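Local coordinates for protein L-amino acid deaminase (Proteus vulgaris, PDB 5I39) that probably catalyses the FAD-dependent oxidative deamination of L-amino acids as a membrane-bound flavoenzyme, at residues A[45-50]-A[191-196]; A[25-30]-A[196-201]; A[74-79]-A[375-380]. All coordinates share one frame; numbering follows the deposited sequence.

Contact 1. Residues A[45-50]-A[191-196]. With FAD (flavin-adenine dinucleotide), chain B.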
loop_
_atom_site.group_PDB
_atom_site.type_symbol
_atom_site.label_atom_id
_atom_site.label_comp_id
_atom_site.label_asym_id
_atom_site.label_seq_id
_atom_site.Cartn_x
_atom_site.Cartn_y
_atom_site.Cartn_z
ATOM N N ALA A 45 1.721 -12.441 -4.785
ATOM C CA ALA A 45 0.333 -12.218 -4.361
ATOM C C ALA A 45 0.250 -11.252 -3.173
ATOM O O ALA A 45 -0.439 -11.511 -2.181
ATOM C CB ALA A 45 -0.350 -13.537 -4.033
ATOM N N GLY A 46 0.963 -10.135 -3.282
ATOM C CA GLY A 46 0.690 -8.961 -2.458
ATOM C C GLY A 46 -0.329 -8.087 -3.165
ATOM O O GLY A 46 -0.906 -8.472 -4.189
ATOM N N ILE A 47 -0.535 -6.886 -2.641
ATOM C CA ILE A 47 -1.543 -5.994 -3.200
ATOM C C ILE A 47 -1.252 -5.645 -4.662
ATOM O O ILE A 47 -2.171 -5.532 -5.455
ATOM C CB ILE A 47 -1.721 -4.718 -2.337
ATOM C CG1 ILE A 47 -3.019 -3.975 -2.685
ATOM C CG2 ILE A 47 -0.523 -3.784 -2.445
ATOM C CD1 ILE A 47 -4.287 -4.696 -2.269
ATOM N N LEU A 48 0.014 -5.472 -5.023
ATOM C CA LEU A 48 0.316 -5.038 -6.380
ATOM C C LEU A 48 0.045 -6.148 -7.391
ATOM O O LEU A 48 -0.574 -5.901 -8.428
ATOM C CB LEU A 48 1.732 -4.476 -6.476
ATOM C CG LEU A 48 1.948 -3.195 -5.650
ATOM C CD1 LEU A 48 3.341 -2.643 -5.894
ATOM C CD2 LEU A 48 0.919 -2.108 -5.936
ATOM N N GLY A 49 0.442 -7.377 -7.081
ATOM C CA GLY A 49 0.144 -8.507 -7.965
ATOM C C GLY A 49 -1.347 -8.793 -8.056
ATOM O O GLY A 49 -1.878 -9.023 -9.146
ATOM N N ILE A 50 -2.025 -8.768 -6.910
ATOM C CA ILE A 50 -3.463 -9.016 -6.866
ATOM C C ILE A 50 -4.244 -7.966 -7.659
ATOM O O ILE A 50 -5.106 -8.313 -8.475
ATOM C CB ILE A 50 -3.972 -9.069 -5.411
ATOM C CG1 ILE A 50 -3.450 -10.332 -4.711
ATOM C CG2 ILE A 50 -5.497 -9.058 -5.354
ATOM C CD1 ILE A 50 -3.523 -10.271 -3.201
ATOM N N PHE A 191 -6.611 -9.272 1.993
ATOM C CA PHE A 191 -7.258 -10.587 2.020
ATOM C C PHE A 191 -8.604 -10.544 1.306
ATOM O O PHE A 191 -8.922 -11.443 0.528
ATOM C CB PHE A 191 -7.384 -11.090 3.458
ATOM C CG PHE A 191 -6.056 -11.188 4.157
ATOM C CD1 PHE A 191 -5.199 -12.258 3.909
ATOM C CD2 PHE A 191 -5.632 -10.180 5.016
ATOM C CE1 PHE A 191 -3.958 -12.331 4.527
ATOM C CE2 PHE A 191 -4.394 -10.245 5.631
ATOM C CZ PHE A 191 -3.559 -11.323 5.392
ATOM N N VAL A 192 -9.380 -9.491 1.541
ATOM C CA VAL A 192 -10.626 -9.292 0.799
ATOM C C VAL A 192 -10.337 -9.169 -0.705
ATOM O O VAL A 192 -11.036 -9.763 -1.523
ATOM C CB VAL A 192 -11.410 -8.078 1.345
ATOM C CG1 VAL A 192 -12.567 -7.691 0.433
ATOM C CG2 VAL A 192 -11.941 -8.397 2.739
HETATM N N MSE A 193 -9.295 -8.427 -1.066
HETATM C CA MSE A 193 -8.955 -8.263 -2.485
HETATM C C MSE A 193 -8.525 -9.575 -3.108
HETATM O O MSE A 193 -8.872 -9.847 -4.256
HETATM C CB MSE A 193 -7.878 -7.203 -2.711
HETATM C CG MSE A 193 -8.244 -5.783 -2.272
HETATM SE SE MSE A 193 -10.053 -5.215 -2.802
HETATM C CE MSE A 193 -10.032 -5.615 -4.723
ATOM N N ALA A 194 -7.784 -10.400 -2.368
ATOM C CA ALA A 194 -7.369 -11.714 -2.877
ATOM C C ALA A 194 -8.550 -12.654 -3.120
ATOM O O ALA A 194 -8.594 -13.341 -4.143
ATOM C CB ALA A 194 -6.381 -12.366 -1.930
ATOM N N GLU A 195 -9.495 -12.698 -2.185
ATOM C CA GLU A 195 -10.688 -13.534 -2.356
ATOM C C GLU A 195 -11.500 -13.061 -3.558
ATOM O O GLU A 195 -12.021 -13.873 -4.323
ATOM C CB GLU A 195 -11.561 -13.535 -1.099
ATOM C CG GLU A 195 -11.014 -14.362 0.047
ATOM C CD GLU A 195 -10.962 -15.846 -0.245
ATOM O OE1 GLU A 195 -11.031 -16.246 -1.426
ATOM O OE2 GLU A 195 -10.845 -16.617 0.727
ATOM N N TYR A 196 -11.597 -11.746 -3.723
ATOM C CA TYR A 196 -12.275 -11.171 -4.876
ATOM C C TYR A 196 -11.573 -11.559 -6.180
ATOM O O TYR A 196 -12.226 -11.967 -7.137
ATOM C CB TYR A 196 -12.362 -9.658 -4.724
ATOM C CG TYR A 196 -12.951 -8.934 -5.912
ATOM C CD1 TYR A 196 -14.316 -8.989 -6.194
ATOM C CD2 TYR A 196 -12.140 -8.173 -6.746
ATOM C CE1 TYR A 196 -14.853 -8.305 -7.277
ATOM C CE2 TYR A 196 -12.660 -7.488 -7.829
ATOM C CZ TYR A 196 -14.013 -7.551 -8.094
ATOM O OH TYR A 196 -14.500 -6.849 -9.177
HETATM P PA FAD B . 4.217 -7.576 -0.891
HETATM O O1A FAD B . 5.440 -7.773 0.013
HETATM O O2A FAD B . 2.908 -7.412 -0.141
HETATM O O5B FAD B . 4.000 -8.811 -1.868
HETATM C C5B FAD B . 5.023 -9.320 -2.711
HETATM C C4B FAD B . 4.815 -10.823 -2.742
HETATM O O4B FAD B . 5.715 -11.395 -3.713
HETATM C C3B FAD B . 5.140 -11.474 -1.396
HETATM O O3B FAD B . 3.975 -12.116 -0.878
HETATM C C2B FAD B . 6.286 -12.433 -1.751
HETATM O O2B FAD B . 6.283 -13.644 -0.971
HETATM C C1B FAD B . 6.073 -12.673 -3.234
HETATM N N9A FAD B . 7.260 -13.084 -3.990
HETATM C C8A FAD B . 8.438 -12.491 -3.998
HETATM N N7A FAD B . 9.297 -13.090 -4.850
HETATM C C5A FAD B . 8.608 -14.093 -5.377
HETATM C C6A FAD B . 8.888 -15.149 -6.346
HETATM N N6A FAD B . 10.106 -15.244 -6.918
HETATM N N1A FAD B . 7.907 -16.018 -6.658
HETATM C C2A FAD B . 6.686 -15.923 -6.115
HETATM N N3A FAD B . 6.356 -14.999 -5.204
HETATM C C4A FAD B . 7.267 -14.092 -4.831
HETATM N N1 FAD B . 1.344 1.857 2.129
HETATM C C2 FAD B . 0.309 2.699 2.213
HETATM O O2 FAD B . -0.273 3.012 1.159
HETATM N N3 FAD B . -0.089 3.199 3.408
HETATM C C4 FAD B . 0.509 2.930 4.574
HETATM O O4 FAD B . 0.089 3.395 5.624
HETATM C C4X FAD B . 1.671 2.031 4.569
HETATM N N5 FAD B . 2.391 1.730 5.683
HETATM C C5X FAD B . 3.320 0.769 5.639
HETATM C C6 FAD B . 3.919 0.286 6.804
HETATM C C7 FAD B . 4.843 -0.755 6.783
HETATM C C7M FAD B . 5.435 -1.291 8.066
HETATM C C8 FAD B . 5.221 -1.360 5.497
HETATM C C8M FAD B . 6.190 -2.515 5.418
HETATM C C9 FAD B . 4.640 -0.863 4.329
HETATM C C9A FAD B . 3.714 0.174 4.349
HETATM N N10 FAD B . 3.134 0.670 3.175
HETATM C C10 FAD B . 2.025 1.510 3.236
HETATM C "C1'" FAD B . 3.542 0.183 1.872
HETATM C "C2'" FAD B . 2.731 -0.956 1.364
HETATM O "O2'" FAD B . 2.474 -1.855 2.438
HETATM C "C3'" FAD B . 3.537 -1.619 0.252
HETATM O "O3'" FAD B . 4.001 -0.642 -0.718
HETATM C "C4'" FAD B . 2.756 -2.668 -0.504
HETATM O "O4'" FAD B . 2.146 -3.591 0.418
HETATM C "C5'" FAD B . 3.685 -3.417 -1.443
HETATM O "O5'" FAD B . 2.894 -4.424 -2.076
HETATM P P FAD B . 3.643 -5.556 -2.961
HETATM O O1P FAD B . 2.569 -6.422 -3.545
HETATM O O2P FAD B . 4.665 -4.895 -3.862
HETATM O O3P FAD B . 4.550 -6.338 -1.864
#

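Contact 2. Residues A[25-30]-A[196-201]. With EDO (1,2-ethanediol), chain C.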
loop_
_atom_site.group_PDB
_atom_site.type_symbol
_atom_site.label_atom_id
_atom_site.label_comp_id
_atom_site.label_asym_id
_atom_site.label_seq_id
_atom_site.Cartn_x
_atom_site.Cartn_y
_atom_site.Cartn_z
ATOM N N GLY A 25 -7.130 -13.194 8.274
ATOM C CA GLY A 25 -5.813 -12.979 7.673
ATOM C C GLY A 25 -5.195 -14.205 7.025
ATOM O O GLY A 25 -4.003 -14.457 7.157
ATOM N N PHE A 26 -6.013 -14.944 6.291
ATOM C CA PHE A 26 -5.566 -16.118 5.541
ATOM C C PHE A 26 -6.544 -16.417 4.418
ATOM O O PHE A 26 -7.731 -16.635 4.660
ATOM C CB PHE A 26 -5.393 -17.365 6.412
ATOM C CG PHE A 26 -4.872 -18.550 5.643
ATOM C CD1 PHE A 26 -3.518 -18.653 5.333
ATOM C CD2 PHE A 26 -5.736 -19.534 5.173
ATOM C CE1 PHE A 26 -3.035 -19.727 4.597
ATOM C CE2 PHE A 26 -5.259 -20.611 4.437
ATOM C CZ PHE A 26 -3.908 -20.706 4.148
ATOM N N VAL A 27 -6.026 -16.422 3.197
ATOM C CA VAL A 27 -6.781 -16.821 2.020
ATOM C C VAL A 27 -6.029 -17.979 1.400
ATOM O O VAL A 27 -4.845 -17.857 1.092
ATOM C CB VAL A 27 -6.894 -15.662 1.015
ATOM C CG1 VAL A 27 -7.526 -16.127 -0.290
ATOM C CG2 VAL A 27 -7.706 -14.530 1.619
ATOM N N GLU A 28 -6.712 -19.105 1.221
ATOM C CA GLU A 28 -6.066 -20.283 0.661
ATOM C C GLU A 28 -5.781 -20.080 -0.823
ATOM O O GLU A 28 -6.530 -19.403 -1.531
ATOM C CB GLU A 28 -6.920 -21.538 0.877
ATOM C CG GLU A 28 -6.214 -22.852 0.546
ATOM C CD GLU A 28 -4.868 -23.014 1.242
ATOM O OE1 GLU A 28 -4.848 -23.475 2.402
ATOM O OE2 GLU A 28 -3.827 -22.675 0.627
ATOM N N GLY A 29 -4.674 -20.651 -1.279
ATOM C CA GLY A 29 -4.374 -20.690 -2.698
ATOM C C GLY A 29 -5.352 -21.575 -3.454
ATOM O O GLY A 29 -6.059 -22.399 -2.871
ATOM N N THR A 30 -5.388 -21.390 -4.765
ATOM C CA THR A 30 -6.161 -22.247 -5.656
ATOM C C THR A 30 -5.673 -23.693 -5.532
ATOM O O THR A 30 -4.470 -23.939 -5.484
ATOM C CB THR A 30 -6.009 -21.759 -7.108
ATOM O OG1 THR A 30 -6.387 -20.377 -7.178
ATOM C CG2 THR A 30 -6.862 -22.575 -8.077
ATOM N N TYR A 196 -11.597 -11.746 -3.723
ATOM C CA TYR A 196 -12.275 -11.171 -4.876
ATOM C C TYR A 196 -11.573 -11.559 -6.180
ATOM O O TYR A 196 -12.226 -11.967 -7.137
ATOM C CB TYR A 196 -12.362 -9.658 -4.724
ATOM C CG TYR A 196 -12.951 -8.934 -5.912
ATOM C CD1 TYR A 196 -14.316 -8.989 -6.194
ATOM C CD2 TYR A 196 -12.140 -8.173 -6.746
ATOM C CE1 TYR A 196 -14.853 -8.305 -7.277
ATOM C CE2 TYR A 196 -12.660 -7.488 -7.829
ATOM C CZ TYR A 196 -14.013 -7.551 -8.094
ATOM O OH TYR A 196 -14.500 -6.849 -9.177
ATOM N N ALA A 197 -10.245 -11.470 -6.201
ATOM C CA ALA A 197 -9.480 -11.885 -7.377
ATOM C C ALA A 197 -9.767 -13.345 -7.735
ATOM O O ALA A 197 -9.996 -13.666 -8.904
ATOM C CB ALA A 197 -7.995 -11.678 -7.143
ATOM N N LYS A 198 -9.771 -14.221 -6.730
ATOM C CA LYS A 198 -10.116 -15.629 -6.951
ATOM C C LYS A 198 -11.531 -15.784 -7.506
ATOM O O LYS A 198 -11.756 -16.555 -8.444
ATOM C CB LYS A 198 -9.971 -16.442 -5.667
ATOM C CG LYS A 198 -8.533 -16.649 -5.218
ATOM C CD LYS A 198 -8.452 -17.248 -3.823
ATOM C CE LYS A 198 -8.950 -18.686 -3.769
ATOM N NZ LYS A 198 -9.081 -19.160 -2.368
ATOM N N LYS A 199 -12.480 -15.041 -6.947
ATOM C CA LYS A 199 -13.852 -15.061 -7.439
ATOM C C LYS A 199 -13.950 -14.619 -8.905
ATOM O O LYS A 199 -14.749 -15.162 -9.670
ATOM C CB LYS A 199 -14.731 -14.187 -6.554
ATOM C CG LYS A 199 -16.207 -14.250 -6.903
ATOM C CD LYS A 199 -17.019 -13.331 -6.015
ATOM C CE LYS A 199 -18.409 -13.101 -6.590
ATOM N NZ LYS A 199 -19.199 -14.355 -6.742
HETATM N N MSE A 200 -13.122 -13.647 -9.289
HETATM C CA MSE A 200 -13.062 -13.170 -10.678
HETATM C C MSE A 200 -12.335 -14.118 -11.613
HETATM O O MSE A 200 -12.299 -13.877 -12.819
HETATM C CB MSE A 200 -12.391 -11.793 -10.736
HETATM C CG MSE A 200 -13.125 -10.685 -9.973
HETATM SE SE MSE A 200 -14.944 -10.374 -10.640
HETATM C CE MSE A 200 -15.909 -11.487 -9.341
ATOM N N GLY A 201 -11.756 -15.195 -11.085
ATOM C CA GLY A 201 -11.124 -16.234 -11.899
ATOM C C GLY A 201 -9.608 -16.178 -11.932
ATOM O O GLY A 201 -8.986 -16.974 -12.631
HETATM C C1 EDO C . -0.868 -13.495 6.108
HETATM O O1 EDO C . 0.252 -13.365 6.985
HETATM C C2 EDO C . -0.849 -14.871 5.448
HETATM O O2 EDO C . -1.974 -15.672 5.827
HETATM O O HOH W 1 -8.931 -22.211 -2.816
#

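Contact 3. Residues A[74-79]-A[375-380]. With FAD (flavin-adenine dinucleotide), chain B.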
loop_
_atom_site.group_PDB
_atom_site.type_symbol
_atom_site.label_atom_id
_atom_site.label_comp_id
_atom_site.label_asym_id
_atom_site.label_seq_id
_atom_site.Cartn_x
_atom_site.Cartn_y
_atom_site.Cartn_z
ATOM N N GLU A 74 3.383 -10.693 3.309
ATOM C CA GLU A 74 4.503 -9.783 3.542
ATOM C C GLU A 74 3.988 -8.344 3.719
ATOM O O GLU A 74 3.147 -8.116 4.592
ATOM C CB GLU A 74 5.565 -9.976 2.451
ATOM C CG GLU A 74 6.112 -11.404 2.383
ATOM C CD GLU A 74 6.958 -11.815 3.571
ATOM O OE1 GLU A 74 7.379 -10.941 4.352
ATOM O OE2 GLU A 74 7.228 -13.024 3.707
ATOM N N GLN A 75 4.451 -7.376 2.927
ATOM C CA GLN A 75 4.134 -5.960 3.197
ATOM C C GLN A 75 2.636 -5.680 3.240
ATOM O O GLN A 75 2.165 -4.868 4.047
ATOM C CB GLN A 75 4.747 -5.057 2.135
ATOM C CG GLN A 75 6.255 -5.045 2.114
ATOM C CD GLN A 75 6.768 -4.103 1.054
ATOM O OE1 GLN A 75 6.655 -2.893 1.202
ATOM N NE2 GLN A 75 7.321 -4.647 -0.029
ATOM N N SER A 76 1.893 -6.372 2.380
ATOM C CA SER A 76 0.479 -6.097 2.191
ATOM C C SER A 76 -0.443 -6.587 3.313
ATOM O O SER A 76 -1.659 -6.463 3.189
ATOM C CB SER A 76 0.033 -6.647 0.838
ATOM O OG SER A 76 0.756 -6.030 -0.217
ATOM N N SER A 77 0.115 -7.139 4.392
ATOM C CA SER A 77 -0.646 -7.339 5.629
ATOM C C SER A 77 0.063 -6.774 6.859
ATOM O O SER A 77 -0.273 -7.159 7.976
ATOM C CB SER A 77 -0.942 -8.828 5.838
ATOM O OG SER A 77 0.257 -9.569 5.978
ATOM N N ARG A 78 1.002 -5.841 6.656
ATOM C CA ARG A 78 1.851 -5.335 7.745
ATOM C C ARG A 78 1.912 -3.807 7.819
ATOM O O ARG A 78 2.685 -3.242 8.597
ATOM C CB ARG A 78 3.261 -5.925 7.610
ATOM C CG ARG A 78 3.284 -7.445 7.687
ATOM C CD ARG A 78 4.669 -8.043 7.473
ATOM N NE ARG A 78 5.462 -8.057 8.701
ATOM C CZ ARG A 78 5.268 -8.880 9.737
ATOM N NH1 ARG A 78 4.290 -9.786 9.732
ATOM N NH2 ARG A 78 6.060 -8.787 10.801
ATOM N N PHE A 79 1.059 -3.145 7.053
ATOM C CA PHE A 79 1.142 -1.705 6.860
ATOM C C PHE A 79 0.456 -0.905 7.973
ATOM O O PHE A 79 -0.312 -1.442 8.758
ATOM C CB PHE A 79 0.594 -1.347 5.474
ATOM C CG PHE A 79 -0.802 -1.837 5.228
ATOM C CD1 PHE A 79 -1.880 -1.150 5.750
ATOM C CD2 PHE A 79 -1.043 -2.981 4.471
ATOM C CE1 PHE A 79 -3.173 -1.581 5.535
ATOM C CE2 PHE A 79 -2.340 -3.418 4.248
ATOM C CZ PHE A 79 -3.404 -2.711 4.772
ATOM N N TRP A 375 4.157 3.172 -0.636
ATOM C CA TRP A 375 2.755 3.586 -0.601
ATOM C C TRP A 375 1.889 2.693 -1.499
ATOM O O TRP A 375 0.887 3.143 -2.058
ATOM C CB TRP A 375 2.639 5.046 -1.040
ATOM C CG TRP A 375 3.226 6.013 -0.078
ATOM C CD1 TRP A 375 4.398 6.694 -0.208
ATOM C CD2 TRP A 375 2.658 6.424 1.166
ATOM N NE1 TRP A 375 4.599 7.504 0.882
ATOM C CE2 TRP A 375 3.548 7.350 1.745
ATOM C CE3 TRP A 375 1.485 6.090 1.854
ATOM C CZ2 TRP A 375 3.298 7.961 2.979
ATOM C CZ3 TRP A 375 1.236 6.693 3.083
ATOM C CH2 TRP A 375 2.141 7.613 3.633
ATOM N N GLY A 376 2.262 1.423 -1.615
ATOM C CA GLY A 376 1.609 0.516 -2.546
ATOM C C GLY A 376 0.149 0.250 -2.254
ATOM O O GLY A 376 -0.619 0.028 -3.177
HETATM N N MSE A 377 -0.258 0.264 -0.991
HETATM C CA MSE A 377 -1.675 0.060 -0.692
HETATM C C MSE A 377 -2.484 1.170 -1.330
HETATM O O MSE A 377 -3.439 0.910 -2.068
HETATM C CB MSE A 377 -1.962 -0.014 0.805
HETATM C CG MSE A 377 -1.363 -1.231 1.504
HETATM SE SE MSE A 377 -2.051 -2.942 0.824
HETATM C CE MSE A 377 -3.967 -2.655 1.153
ATOM N N THR A 378 -2.082 2.411 -1.060
ATOM C CA THR A 378 -2.739 3.601 -1.600
ATOM C C THR A 378 -2.746 3.630 -3.127
ATOM O O THR A 378 -3.767 3.932 -3.751
ATOM C CB THR A 378 -2.015 4.866 -1.095
ATOM O OG1 THR A 378 -2.068 4.908 0.331
ATOM C CG2 THR A 378 -2.656 6.144 -1.636
ATOM N N GLU A 379 -1.584 3.350 -3.708
ATOM C CA GLU A 379 -1.371 3.494 -5.143
ATOM C C GLU A 379 -1.966 2.366 -5.969
ATOM O O GLU A 379 -2.253 2.564 -7.151
ATOM C CB GLU A 379 0.127 3.552 -5.424
ATOM C CG GLU A 379 0.811 4.765 -4.819
ATOM C CD GLU A 379 2.321 4.647 -4.750
ATOM O OE1 GLU A 379 2.869 3.560 -5.026
ATOM O OE2 GLU A 379 2.965 5.659 -4.400
ATOM N N SER A 380 -2.144 1.195 -5.355
ATOM C CA SER A 380 -2.414 -0.050 -6.080
ATOM C C SER A 380 -3.522 -0.004 -7.140
ATOM O O SER A 380 -3.330 -0.569 -8.203
ATOM C CB SER A 380 -2.644 -1.222 -5.117
ATOM O OG SER A 380 -3.730 -0.996 -4.237
HETATM P PA FAD B . 4.217 -7.576 -0.891
HETATM O O1A FAD B . 5.440 -7.773 0.013
HETATM O O2A FAD B . 2.908 -7.412 -0.141
HETATM O O5B FAD B . 4.000 -8.811 -1.868
HETATM C C5B FAD B . 5.023 -9.320 -2.711
HETATM C C4B FAD B . 4.815 -10.823 -2.742
HETATM O O4B FAD B . 5.715 -11.395 -3.713
HETATM C C3B FAD B . 5.140 -11.474 -1.396
HETATM O O3B FAD B . 3.975 -12.116 -0.878
HETATM C C2B FAD B . 6.286 -12.433 -1.751
HETATM O O2B FAD B . 6.283 -13.644 -0.971
HETATM C C1B FAD B . 6.073 -12.673 -3.234
HETATM N N9A FAD B . 7.260 -13.084 -3.990
HETATM C C8A FAD B . 8.438 -12.491 -3.998
HETATM N N7A FAD B . 9.297 -13.090 -4.850
HETATM C C5A FAD B . 8.608 -14.093 -5.377
HETATM C C6A FAD B . 8.888 -15.149 -6.346
HETATM N N6A FAD B . 10.106 -15.244 -6.918
HETATM N N1A FAD B . 7.907 -16.018 -6.658
HETATM C C2A FAD B . 6.686 -15.923 -6.115
HETATM N N3A FAD B . 6.356 -14.999 -5.204
HETATM C C4A FAD B . 7.267 -14.092 -4.831
HETATM N N1 FAD B . 1.344 1.857 2.129
HETATM C C2 FAD B . 0.309 2.699 2.213
HETATM O O2 FAD B . -0.273 3.012 1.159
HETATM N N3 FAD B . -0.089 3.199 3.408
HETATM C C4 FAD B . 0.509 2.930 4.574
HETATM O O4 FAD B . 0.089 3.395 5.624
HETATM C C4X FAD B . 1.671 2.031 4.569
HETATM N N5 FAD B . 2.391 1.730 5.683
HETATM C C5X FAD B . 3.320 0.769 5.639
HETATM C C6 FAD B . 3.919 0.286 6.804
HETATM C C7 FAD B . 4.843 -0.755 6.783
HETATM C C7M FAD B . 5.435 -1.291 8.066
HETATM C C8 FAD B . 5.221 -1.360 5.497
HETATM C C8M FAD B . 6.190 -2.515 5.418
HETATM C C9 FAD B . 4.640 -0.863 4.329
HETATM C C9A FAD B . 3.714 0.174 4.349
HETATM N N10 FAD B . 3.134 0.670 3.175
HETATM C C10 FAD B . 2.025 1.510 3.236
HETATM C "C1'" FAD B . 3.542 0.183 1.872
HETATM C "C2'" FAD B . 2.731 -0.956 1.364
HETATM O "O2'" FAD B . 2.474 -1.855 2.438
HETATM C "C3'" FAD B . 3.537 -1.619 0.252
HETATM O "O3'" FAD B . 4.001 -0.642 -0.718
HETATM C "C4'" FAD B . 2.756 -2.668 -0.504
HETATM O "O4'" FAD B . 2.146 -3.591 0.418
HETATM C "C5'" FAD B . 3.685 -3.417 -1.443
HETATM O "O5'" FAD B . 2.894 -4.424 -2.076
HETATM P P FAD B . 3.643 -5.556 -2.961
HETATM O O1P FAD B . 2.569 -6.422 -3.545
HETATM O O2P FAD B . 4.665 -4.895 -3.862
HETATM O O3P FAD B . 4.550 -6.338 -1.864
#

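Contact 1. Residues A[45-50]-A[191-196]
The first turn of helix 47-58 comes up against helix 189-199, and the two backbones are nearest at Ile50 and Ala194, whose CA atoms lie 6.2 Å apart. Alanine suits so close an approach, because its single methyl leaves room for the Ile50 side chain between the helices. No hydrogen bond crosses the contact; the side chains that meet are apolar, and Ile50 contributes the largest share of the buried surface, with two of its methyls. Its CG2 rests on the neighbouring helix backbone 3.6 Å from Met193 O. Its longer branch leaves beside the backbone N (chi1 -70°) and runs out extended (chi2 162°), which brings CD1 to 3.8 Å from Ala194 CB. A branched residue thus covers two successive positions of the facing helix. Ile47 adds its own tip, with CD1 4.1 Å from Met193 CG, the two side chains crossing obliquely. Gly46 and Gly49, with Gly44, follow the GxGxxG pattern of a Rossmann-type dinucleotide fold, and this helix start accordingly meets the FAD pyrophosphate. Leu48 N donates to FAD O1P at 3.1 Å in a fairly straight bond (160°), and the helix N-terminus probably helps to offset the phosphate charge. Glycine suits the N-cap at Gly46 because FAD O5B occupies the space where a side chain would begin. Ile47 works in two directions, its CG2 lying 3.5 Å from FAD O5' while CD1 faces Met193. The latter, a selenomethionine here, bends at both chi2 and chi3, so that beyond CG it turns away from Ile47 and Ile50; its flexible, apolar chain also packs on Met106 and Val110 of helix 106-110 and on Met51 and Ile54 farther along helix 47-58.

Contact 2. Residues A[25-30]-A[196-201]
The last turn of helix 189-199, which closes in a Schellman motif at Gly201, is tied by Lys198 to the irregular N-terminal segment 25-30 that leads toward strand 40-43. Lysine suits the place because it joins a long apolar stem to a charged tip. The stem meets Val27 tip to tip, Lys198 CD lying 3.8 Å from Val27 CG1. The chain's one bend, at chi3 (68°), sets the direction in which CE and NZ leave CD, and Lys198 NZ donates to Glu28 O at 2.7 Å, tilted 30° from the carbonyl plane. A water extends the link: it accepts from Lys198 NZ at 3.1 Å and donates to Gly29 O at 2.9 Å. The Glu28 carboxylate is turned elsewhere, its OE2 taking the N-H of Gly29 at 2.9 Å on the anti side. Just beyond, Thr30 makes backbone bonds with Ile204 of strand 203-205. The ammonium thus grips the main-chain oxygen of Glu28 and not its carboxylate, whose OE2 is 7.0 Å from Lys198 NZ, and Glu195 offers a long, weak ion pair; the bond is charge-assisted without being a salt bridge.

Contact 3. Residues A[74-79]-A[375-380]
Met377, a selenomethionine here, lies across the ring of Phe79, the two side chains crossing at about a right angle. Its CG stands over one face in a CH-pi contact, 3.7 Å from the Phe79 ring centroid and 22° off the normal. The chain then bends at chi2 and chi3, which keeps the end close to the ring: Met377 SE is 4.2 Å from the Phe79 centroid in an oblique Met-aromatic contact. A soft, flexible side chain suits this, since it can bend to follow the CD2-CE2-CZ side of the ring. Ser76 joins at the side, its CB 4.3 Å from Met377 SE. Both segments line the FAD pocket of this DAO-family fold, with Phe79 CB 3.5 Å from FAD C5X. Ser76 OG donates to FAD O2A at 2.6 Å and accepts from FAD O4' at 2.9 Å, while the backbone N-H groups of Gln75 and Ser76 hold O1A and O2A; a small hydroxyl can so join phosphate and ribityl chain. Farther along the cofactor, helix 376-392 starts against the ribityl chain and flavin: Gly376 N bonds FAD O3', which fills the place a CB would take and so suits glycine, and Thr378 meets FAD O2 with both its N and its OG1, the latter at 2.7 Å. A helix N-terminus directed at O2 would be expected to stabilise negative charge on a reduced flavin. Beyond, Met377 O takes bonds from Ser380 OG, at 2.9 Å, and from Trp103 NE1, and Ser76 O is held by Thr190 OG1.

How the contacts relate
Helix 189-199 joins contacts 1 and 2, which share Tyr196 and have centres 7 Å apart; Phe191 and Glu195 from the first touch Gly25 and Val27 of the second, with Phe191 CE1 3.4 Å from Gly25 C. Contacts 1 and 3, centred 10 Å apart, meet at FAD, the one at the pyrophosphate and the other from pyrophosphate to flavin. A probable hydrogen bond couples them, Ile47 N to Ser76 OG at 2.9 Å, and Met377 SE packs 3.6 Å from Ile47 CB. Contact 2 lies outermost, its centre about 17 Å from that of contact 3, and reaches the cofactor site through contact 1.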